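Local coordinates for predicted acetamidase/formamidase (Thermoanaerobacter tengcongensis, PDB 3TKK) that probably hydrolyses carbon-nitrogen bonds other than peptide bonds in small linear amides such as acetamide and formamide, and carries zinc and calcium sites, at the interface of chains A and B. Coordinates in Å, arbitrary orientation; residue numbers count along the deposited sequence, not the author numbering. Chains: chain A/B, Predicted acetamidase/formamidase.

Contact 1: the interface of chains A and B. Residues chain A 100-101, 194; chain B 242, 245-246, 267, 287.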
# COMPACT_ATOMS: atom_id res chain seq x y z
N VAL A 100 -6.81 14.21 -1.45
CA VAL A 100 -7.56 13.74 -0.30
C VAL A 100 -7.88 14.91 0.66
O VAL A 100 -8.82 14.85 1.40
CB VAL A 100 -6.67 12.71 0.38
CG1 VAL A 100 -7.25 12.37 1.80
CG2 VAL A 100 -6.69 11.50 -0.59
N LEU A 101 -7.00 15.93 0.70
CA LEU A 101 -7.17 17.00 1.72
C LEU A 101 -7.85 18.19 0.98
O LEU A 101 -7.91 19.31 1.53
CB LEU A 101 -5.84 17.46 2.33
CG LEU A 101 -4.93 16.36 3.03
CD1 LEU A 101 -3.66 16.90 3.55
CD2 LEU A 101 -5.78 15.68 4.13
N VAL A 194 -1.42 12.01 -2.56
CA VAL A 194 -2.75 12.44 -1.91
C VAL A 194 -2.98 13.95 -1.96
O VAL A 194 -4.10 14.44 -1.65
CB VAL A 194 -2.83 11.93 -0.39
CG1 VAL A 194 -2.77 10.35 -0.25
CG2 VAL A 194 -1.66 12.56 0.52
N GLU B 242 -8.78 8.02 3.45
CA GLU B 242 -9.09 9.43 3.71
C GLU B 242 -8.92 9.79 5.20
O GLU B 242 -8.42 10.87 5.52
CB GLU B 242 -10.55 9.68 3.30
CG GLU B 242 -10.54 9.49 1.77
CD GLU B 242 -11.65 10.25 1.08
OE1 GLU B 242 -12.83 9.96 1.51
OE2 GLU B 242 -11.30 11.10 0.16
N VAL B 245 -5.18 9.84 6.28
CA VAL B 245 -4.44 10.99 5.77
C VAL B 245 -4.84 12.25 6.54
O VAL B 245 -3.98 13.08 6.86
CB VAL B 245 -4.65 11.15 4.23
CG1 VAL B 245 -3.92 12.44 3.62
CG2 VAL B 245 -4.17 9.88 3.48
N HIS B 246 -6.14 12.48 6.75
CA HIS B 246 -6.61 13.61 7.51
C HIS B 246 -6.03 13.56 8.95
O HIS B 246 -5.67 14.62 9.48
CB HIS B 246 -8.15 13.58 7.58
CG HIS B 246 -8.79 14.08 6.28
ND1 HIS B 246 -9.10 15.41 6.06
CD2 HIS B 246 -9.04 13.44 5.12
CE1 HIS B 246 -9.61 15.56 4.84
NE2 HIS B 246 -9.65 14.36 4.27
N PHE B 267 2.89 15.66 1.61
CA PHE B 267 2.37 14.35 1.83
C PHE B 267 2.37 13.68 0.44
O PHE B 267 2.56 12.47 0.36
CB PHE B 267 0.87 14.41 2.33
CG PHE B 267 0.71 14.63 3.90
CD1 PHE B 267 1.76 15.06 4.70
CD2 PHE B 267 -0.53 14.55 4.47
CE1 PHE B 267 1.61 15.24 6.09
CE2 PHE B 267 -0.70 14.72 5.85
CZ PHE B 267 0.37 15.09 6.66
N PHE B 287 -1.32 5.80 6.62
CA PHE B 287 -0.60 6.76 5.80
C PHE B 287 0.78 6.91 6.50
O PHE B 287 0.86 7.23 7.72
CB PHE B 287 -1.34 8.08 5.80
CG PHE B 287 -0.67 9.08 4.98
CD1 PHE B 287 -0.53 8.83 3.62
CD2 PHE B 287 -0.15 10.26 5.51
CE1 PHE B 287 0.14 9.76 2.76
CE2 PHE B 287 0.53 11.21 4.63
CZ PHE B 287 0.64 10.95 3.28
O HOH W 1 0.83 10.33 -1.22
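A:Val100, A:Leu101 and A:Val194 press on helix 237-255 of chain B in a mainly apolar loop-on-helix interface, one patch, with a twin, of a two-fold interface that joins two copies of this acetamidase/formamidase family protein. Whether this dimer is the one in solution cannot be told from the coordinates alone. B:Val245 sits in the middle of the patch. Its CG1 lies anti to the backbone N (chi1 177°), which points this methyl at all three chain A residues. It meets A:Leu101 CD2 at 3.8 Å. A:Val100 CG1 comes in obliquely against CB and CG1 of the same valine. A:Val194 lies alongside, running the opposite way, with CG1 near B:Val245 CG2. Its other methyl, CG2, reaches B:Phe267 CB at 3.6 Å and also nears the rim atom CZ of B:Phe287. The two phenylalanines brace each other within chain B: CE2 of B:Phe287 lies over one face of the B:Phe267 ring, toward its rim. A:Leu101 CD2 sits over the centre of the B:His246 imidazole, 3.8 Å from the centroid, as a CH-pi contact. The ring nitrogen is used as well. B:His246 NE2 lies 3.0 Å from the backbone carbonyl A:Val100 O, a hydrogen bond if that nitrogen carries the proton. The oxygen is tilted from the ring plane toward the A:Leu101 face. This bond and the methyl over the face together would limit rotation of the ring. Water 1 bridges A:Val194 N and B:Phe267 O.

Contact 2: the interface of chains A and B. Residues chain A 191-192, 194, 274-275; chain B 241, 273-275.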
# COMPACT_ATOMS: atom_id res chain seq x y z
N ASP A 191 3.15 7.07 -2.75
CA ASP A 191 2.04 6.21 -3.15
C ASP A 191 0.78 6.89 -2.64
O ASP A 191 0.71 7.46 -1.47
CB ASP A 191 2.02 4.80 -2.44
CG ASP A 191 2.88 3.73 -3.20
OD1 ASP A 191 3.18 3.91 -4.42
OD2 ASP A 191 3.28 2.73 -2.59
N GLY A 192 -0.23 6.83 -3.49
CA GLY A 192 -1.53 7.53 -3.14
C GLY A 192 -1.62 8.97 -3.77
O GLY A 192 -2.73 9.48 -4.15
N VAL A 194 -1.42 12.01 -2.56
CA VAL A 194 -2.75 12.44 -1.91
C VAL A 194 -2.98 13.95 -1.96
O VAL A 194 -4.10 14.44 -1.65
CB VAL A 194 -2.83 11.93 -0.39
CG1 VAL A 194 -2.77 10.35 -0.25
CG2 VAL A 194 -1.66 12.56 0.52
N GLN A 274 -1.27 -2.85 -2.57
CA GLN A 274 -0.54 -1.57 -2.38
C GLN A 274 -1.38 -0.56 -3.17
O GLN A 274 -2.28 -0.94 -3.96
CB GLN A 274 0.87 -1.70 -2.94
CG GLN A 274 1.69 -2.76 -2.20
CD GLN A 274 3.16 -2.72 -2.57
OE1 GLN A 274 3.45 -2.45 -3.74
NE2 GLN A 274 4.12 -3.03 -1.60
N ILE A 275 -1.15 0.71 -2.87
CA ILE A 275 -1.88 1.77 -3.47
C ILE A 275 -0.96 2.60 -4.39
O ILE A 275 0.23 2.96 -4.02
CB ILE A 275 -2.46 2.70 -2.35
CG1 ILE A 275 -3.63 2.01 -1.59
CG2 ILE A 275 -3.09 3.99 -2.94
CD1 ILE A 275 -3.91 2.73 -0.24
N VAL B 241 -8.43 5.25 3.90
CA VAL B 241 -7.33 6.12 3.49
C VAL B 241 -7.61 7.57 3.79
O VAL B 241 -6.74 8.30 4.29
CB VAL B 241 -6.98 5.93 1.94
CG1 VAL B 241 -5.93 6.97 1.47
CG2 VAL B 241 -6.53 4.47 1.70
N ALA B 273 0.23 6.33 1.16
CA ALA B 273 -0.87 5.58 1.57
C ALA B 273 -0.62 4.07 1.29
O ALA B 273 -0.14 3.72 0.20
CB ALA B 273 -2.17 6.08 0.74
N GLN B 274 -0.91 3.23 2.27
CA GLN B 274 -0.78 1.83 2.20
C GLN B 274 -1.98 1.05 2.76
O GLN B 274 -2.90 1.59 3.34
CB GLN B 274 0.44 1.43 3.02
CG GLN B 274 1.62 2.34 2.60
CD GLN B 274 2.89 2.07 3.47
OE1 GLN B 274 4.01 2.23 2.95
NE2 GLN B 274 2.71 1.87 4.75
N ILE B 275 -1.95 -0.25 2.61
CA ILE B 275 -3.11 -1.06 3.00
C ILE B 275 -2.63 -2.06 4.02
O ILE B 275 -1.61 -2.71 3.85
CB ILE B 275 -3.69 -1.81 1.73
CG1 ILE B 275 -4.30 -0.84 0.73
CG2 ILE B 275 -4.60 -3.11 2.11
CD1 ILE B 275 -4.50 -1.46 -0.68
O HOH W 2 0.95 1.61 -1.12
O HOH W 3 4.50 2.53 -0.15
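A:Ile275 and B:Ala273 meet where strand 272-277 of chain A faces the corresponding strand 272-275 of chain B, with the loop of A:Asp191 beside them. These two residues bury similar areas, 50 and 51 Å². A:Ile275 CG1 is turned beside its own backbone N (chi1 -72°), and this carries CD1 into chain B. There CD1 meets B:Val241 CG2 at 3.7 Å, and the two side chains run past each other in opposite directions. The same methyl lies near B:Ala273 CB at 3.9 Å. B:Ile275 crosses A:Ile275 at a slant, with its CD1 3.7 Å from A:Ile275 CG1. The same residue of both copies thus packs against itself. B:Ala273 also makes a direct polar link. Its backbone N donates to A:Asp191 O at 2.9 Å, with 152° at the hydrogen. The donor lies 49° above the carbonyl plane, away from the lone pairs. Water 2 joins the two strands: it lies 2.7 Å from B:Ala273 O, and it also contacts A:Ile275 N and the carboxylate oxygen A:Asp191 OD2. The same OD2 holds water 3 at 2.7 Å, and a longer link runs from there to the side-chain amide oxygen OE1 of B:Gln274. The carboxylate therefore reaches chain B through water, while the backbone carbonyl of its residue bonds directly. The site joins the two chains through a small apolar core bordered by ordered water.

Contact 3: the interface of chains A and B. Residues chain A 260-261, 264-265; chain B 94, 101, 105, 195.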
# COMPACT_ATOMS: atom_id res chain seq x y z
N THR A 260 -6.44 -23.28 -5.91
CA THR A 260 -6.91 -21.95 -5.60
C THR A 260 -6.56 -21.61 -4.15
O THR A 260 -6.21 -20.44 -3.85
CB THR A 260 -8.43 -21.84 -5.72
OG1 THR A 260 -8.84 -22.24 -7.04
CG2 THR A 260 -8.82 -20.35 -5.50
N GLU A 261 -6.66 -22.61 -3.25
CA GLU A 261 -6.46 -22.25 -1.86
C GLU A 261 -4.97 -22.10 -1.61
O GLU A 261 -4.58 -21.24 -0.81
CB GLU A 261 -7.21 -23.15 -0.83
CG GLU A 261 -7.81 -24.38 -1.20
CD GLU A 261 -8.93 -24.37 -2.27
OE1 GLU A 261 -10.15 -24.10 -2.00
OE2 GLU A 261 -8.61 -24.84 -3.32
N ALA A 264 -4.56 -18.55 -2.82
CA ALA A 264 -5.10 -17.56 -1.91
C ALA A 264 -4.28 -17.44 -0.62
O ALA A 264 -4.03 -16.31 -0.11
CB ALA A 264 -6.58 -17.86 -1.55
N THR A 265 -3.86 -18.59 -0.09
CA THR A 265 -3.13 -18.54 1.20
C THR A 265 -1.69 -18.06 1.00
O THR A 265 -1.10 -17.36 1.88
CB THR A 265 -3.13 -19.86 1.95
OG1 THR A 265 -2.59 -20.89 1.13
CG2 THR A 265 -4.60 -20.25 2.43
N THR B 94 -8.55 -20.37 4.50
CA THR B 94 -9.23 -19.67 3.44
C THR B 94 -10.46 -20.44 3.06
O THR B 94 -10.74 -21.43 3.68
CB THR B 94 -8.33 -19.49 2.18
OG1 THR B 94 -8.90 -18.48 1.33
CG2 THR B 94 -8.21 -20.84 1.35
N LEU B 101 -10.48 -13.74 -2.80
CA LEU B 101 -10.70 -14.73 -3.85
C LEU B 101 -11.82 -15.67 -3.40
O LEU B 101 -11.95 -16.74 -3.96
CB LEU B 101 -9.44 -15.59 -4.06
CG LEU B 101 -8.25 -14.72 -4.58
CD1 LEU B 101 -6.93 -15.50 -4.65
CD2 LEU B 101 -8.53 -14.12 -5.97
N MET B 105 -13.75 -20.16 -4.60
CA MET B 105 -13.54 -21.34 -3.81
C MET B 105 -14.87 -21.89 -3.25
O MET B 105 -15.84 -21.16 -3.09
CB MET B 105 -12.60 -21.01 -2.63
CG MET B 105 -11.16 -20.75 -3.00
SD MET B 105 -10.02 -20.36 -1.64
CE MET B 105 -10.34 -18.61 -1.42
N GLY B 195 -6.05 -13.58 1.36
CA GLY B 195 -6.57 -14.97 1.56
C GLY B 195 -7.53 -15.09 2.76
O GLY B 195 -8.28 -16.08 2.85
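The A:Ala264 carbonyl, in helix 260-270, turns toward the loop of chain B, where A:Ala264 O lies 3.3 Å from B:Gly195 CA. B:Met105 is the long side chain of the patch and lies along the same helix. Its CG meets A:Thr260 CG2 at 3.5 Å, a tight carbon contact. A bend at chi3 (-82°) then brings the terminal methyl CE to A:Ala264 CB at 3.8 Å. A:Glu261 runs past the methionine in the opposite direction, with its carboxylate oxygen OE1 3.6 Å from B:Met105 CG. B:Leu101 CD1 touches A:Ala264 at CA and CB, roughly at right angles to the approach of B:Met105 CE. B:Thr94 points its methyl CG2 at the helix, where it lies 3.3 Å from A:Glu261 CB and also meets A:Thr265 CG2. With OG1 anti to the backbone N (chi1 -164°), the hydroxyl points toward B:Gly195, still beside A:Ala264 CB, and donates to B:Gly195 O at 2.9 Å. That bond lies in the carbonyl plane, on a lone pair, and would help hold the rotation that sets CG2 against A:Glu261 and A:Thr265. A serine here lacks the methyl, which would probably leave A:Glu261 CB and A:Thr265 CG2 without their packing partner and open a gap against the helix. Within the helix, A:Thr265 OG1 donates to A:Glu261 O at 2.8 Å, which fixes its hydroxyl and leaves CG2 toward B:Thr94. The site seats the helix of one subunit against strand 89-95 and the nearby loops of the other.

Contact 1 and contact 2 are neighbours, with C-alpha centres about 9 Å apart, and they share A:Val194. Helix 237-255 of chain B also serves both. Contact 3 lies farther off, about 24 Å from contact 2 and 32 Å from contact 1. It uses partly the same elements with the chains exchanged: Leu101 and helix 260-270 appear in contacts 1 and 3 from opposite subunits. Contact 2 lies near the two-fold axis, since Ile275 of both copies meets there. In contact 1 chain A gives the loops and chain B the helix, and in contact 3 the roles are reversed, as two-fold symmetry would lead one to expect.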